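Local coordinates for protein acyl-coenzyme A oxidase 3 (Yarrowia lipolytica, PDB 5YS9) that oxidises the acyl chains of fatty acyl-CoAs to (2E)-enoyl-CoAs with FAD as cofactor, passing the electrons to oxygen to make hydrogen peroxide in peroxisomal beta-oxidation, at residues V34-I38 with K39-E43. Numbering follows the deposited sequence.
Sequences VKFPI and KDMTE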
loop_
_atom_site.group_PDB
_atom_site.type_symbol
_atom_site.label_atom_id
_atom_site.label_comp_id
_atom_site.label_asym_id
_atom_site.label_seq_id
_atom_site.Cartn_x
_atom_site.Cartn_y
_atom_site.Cartn_z
ATOM N N VAL A 34 7.199 30.943 -10.341
ATOM C CA VAL A 34 7.155 30.132 -11.544
ATOM C C VAL A 34 7.750 30.892 -12.732
ATOM O O VAL A 34 7.360 32.008 -12.986
ATOM C CB VAL A 34 5.695 29.691 -11.771
ATOM C CG1 VAL A 34 5.415 29.279 -13.208
ATOM C CG2 VAL A 34 5.376 28.562 -10.801
ATOM N N LYS A 35 8.692 30.283 -13.454
ATOM C CA LYS A 35 9.430 31.002 -14.524
ATOM C C LYS A 35 8.950 30.730 -15.915
ATOM O O LYS A 35 9.313 31.432 -16.826
ATOM C CB LYS A 35 10.918 30.707 -14.451
ATOM C CG LYS A 35 11.623 31.603 -13.443
ATOM C CD LYS A 35 12.744 30.858 -12.735
ATOM C CE LYS A 35 14.025 31.652 -12.705
ATOM N NZ LYS A 35 14.965 30.910 -11.833
ATOM N N PHE A 36 8.089 29.746 -16.073
ATOM C CA PHE A 36 7.557 29.378 -17.372
ATOM C C PHE A 36 6.064 29.646 -17.394
ATOM O O PHE A 36 5.427 29.734 -16.349
ATOM C CB PHE A 36 7.858 27.909 -17.701
ATOM C CG PHE A 36 7.449 26.932 -16.631
ATOM C CD1 PHE A 36 6.197 26.365 -16.637
ATOM C CD2 PHE A 36 8.353 26.542 -15.647
ATOM C CE1 PHE A 36 5.839 25.431 -15.674
ATOM C CE2 PHE A 36 7.992 25.631 -14.672
ATOM C CZ PHE A 36 6.732 25.071 -14.678
ATOM N N PRO A 37 5.503 29.804 -18.593
ATOM C CA PRO A 37 4.045 29.875 -18.667
ATOM C C PRO A 37 3.529 28.451 -18.560
ATOM O O PRO A 37 4.056 27.533 -19.229
ATOM C CB PRO A 37 3.780 30.474 -20.066
ATOM C CG PRO A 37 5.016 30.219 -20.863
ATOM C CD PRO A 37 6.148 29.855 -19.922
ATOM N N ILE A 38 2.513 28.275 -17.730
ATOM C CA ILE A 38 2.046 26.944 -17.342
ATOM C C ILE A 38 1.435 26.241 -18.558
ATOM O O ILE A 38 1.712 25.069 -18.788
ATOM C CB ILE A 38 1.086 27.013 -16.120
ATOM C CG1 ILE A 38 1.857 27.497 -14.869
ATOM C CG2 ILE A 38 0.434 25.668 -15.830
ATOM C CD1 ILE A 38 1.676 28.957 -14.540
ATOM N N LYS A 39 0.660 26.975 -19.344
ATOM C CA LYS A 39 0.067 26.477 -20.594
ATOM C C LYS A 39 1.066 25.660 -21.437
ATOM O O LYS A 39 0.717 24.590 -21.963
ATOM C CB LYS A 39 -0.568 27.658 -21.369
ATOM C CG LYS A 39 -0.632 27.575 -22.894
ATOM C CD LYS A 39 -0.133 28.859 -23.568
ATOM C CE LYS A 39 0.162 28.674 -25.062
ATOM N NZ LYS A 39 -1.060 28.534 -25.915
ATOM N N ASP A 40 2.305 26.115 -21.544
ATOM C CA ASP A 40 3.276 25.362 -22.358
ATOM C C ASP A 40 3.728 24.048 -21.718
ATOM O O ASP A 40 4.101 23.108 -22.425
ATOM C CB ASP A 40 4.486 26.214 -22.703
ATOM C CG ASP A 40 4.150 27.385 -23.607
ATOM O OD1 ASP A 40 3.130 27.355 -24.341
ATOM O OD2 ASP A 40 4.950 28.346 -23.588
ATOM N N MET A 41 3.715 23.979 -20.388
ATOM C CA MET A 41 3.997 22.728 -19.704
ATOM C C MET A 41 2.827 21.725 -19.885
ATOM O O MET A 41 3.048 20.543 -20.099
ATOM C CB MET A 41 4.287 23.015 -18.224
ATOM C CG MET A 41 4.926 21.871 -17.466
ATOM S SD MET A 41 6.476 21.416 -18.232
ATOM C CE MET A 41 7.653 22.243 -17.167
ATOM N N THR A 42 1.597 22.224 -19.863
ATOM C CA THR A 42 0.425 21.431 -20.128
ATOM C C THR A 42 0.420 20.901 -21.562
ATOM O O THR A 42 0.038 19.735 -21.780
ATOM C CB THR A 42 -0.866 22.224 -19.852
ATOM O OG1 THR A 42 -0.749 22.886 -18.588
ATOM C CG2 THR A 42 -2.030 21.320 -19.811
ATOM N N GLU A 43 0.851 21.727 -22.525
ATOM C CA GLU A 43 1.046 21.259 -23.945
ATOM C C GLU A 43 2.093 20.146 -24.106
ATOM O O GLU A 43 1.876 19.176 -24.850
ATOM C CB GLU A 43 1.377 22.422 -24.897
ATOM C CG GLU A 43 0.139 23.139 -25.434
ATOM C CD GLU A 43 0.454 24.474 -26.068
ATOM O OE1 GLU A 43 -0.417 25.379 -25.973
ATOM O OE2 GLU A 43 1.572 24.606 -26.628
#
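Phe36 and Met41 pack together where the loop after helix 23-31 turns into helix 38-46, forming the buried, close-fitting side of this local contact. The Met41 methyl lies over one face of the Phe36 ring, displaced toward its rim, with CE 4.1 Å from the ring centroid and 20° off the normal, a CH-pi contact. Its sulfur stands farther out and oblique, completing a Met-aromatic pair, while Met41 CB approaches Phe36 CE1 at 3.8 Å. Met41 reaches this place because CG extends anti to the backbone N (chi1 -166°) and the chain then bends at chi2 and chi3, bringing CE back over the ring. Beyond the pair lie Tyr581, whose ring meets that of Phe36, and Leu582, which touches Met41, both on helix 579-596. Replacing Phe36 by an alanine would remove the ring and is likely to leave the Met41 methyl and the Tyr581 ring without this aromatic partner.

At the first turn, Asp40 N donates to Pro37 O at 3.2 Å from well above the carbonyl plane, whereas Thr42 N meets Ile38 O at 3.0 Å in a much straighter bond. Thr42 OG1 is hydrogen-bonded to Ala636 O. The looser side carries exposed Pro37 and Lys39, though Asp40 and Glu43 are buried. Pro37 CG merely lies 3.3 Å from Asp40 OD2, an oxygen also close to Asp577 OD2, which would probably raise the carboxylate's pKa. Lys39 NZ reaches Glu43 OE1 at 3.2 Å in a weakly bonded salt bridge; Glu43 OE2 forms another with Lys575. Apolar packing thus joins the loop end and first helical turn to helix 579-596, while the charged edge depends on neighbouring charges.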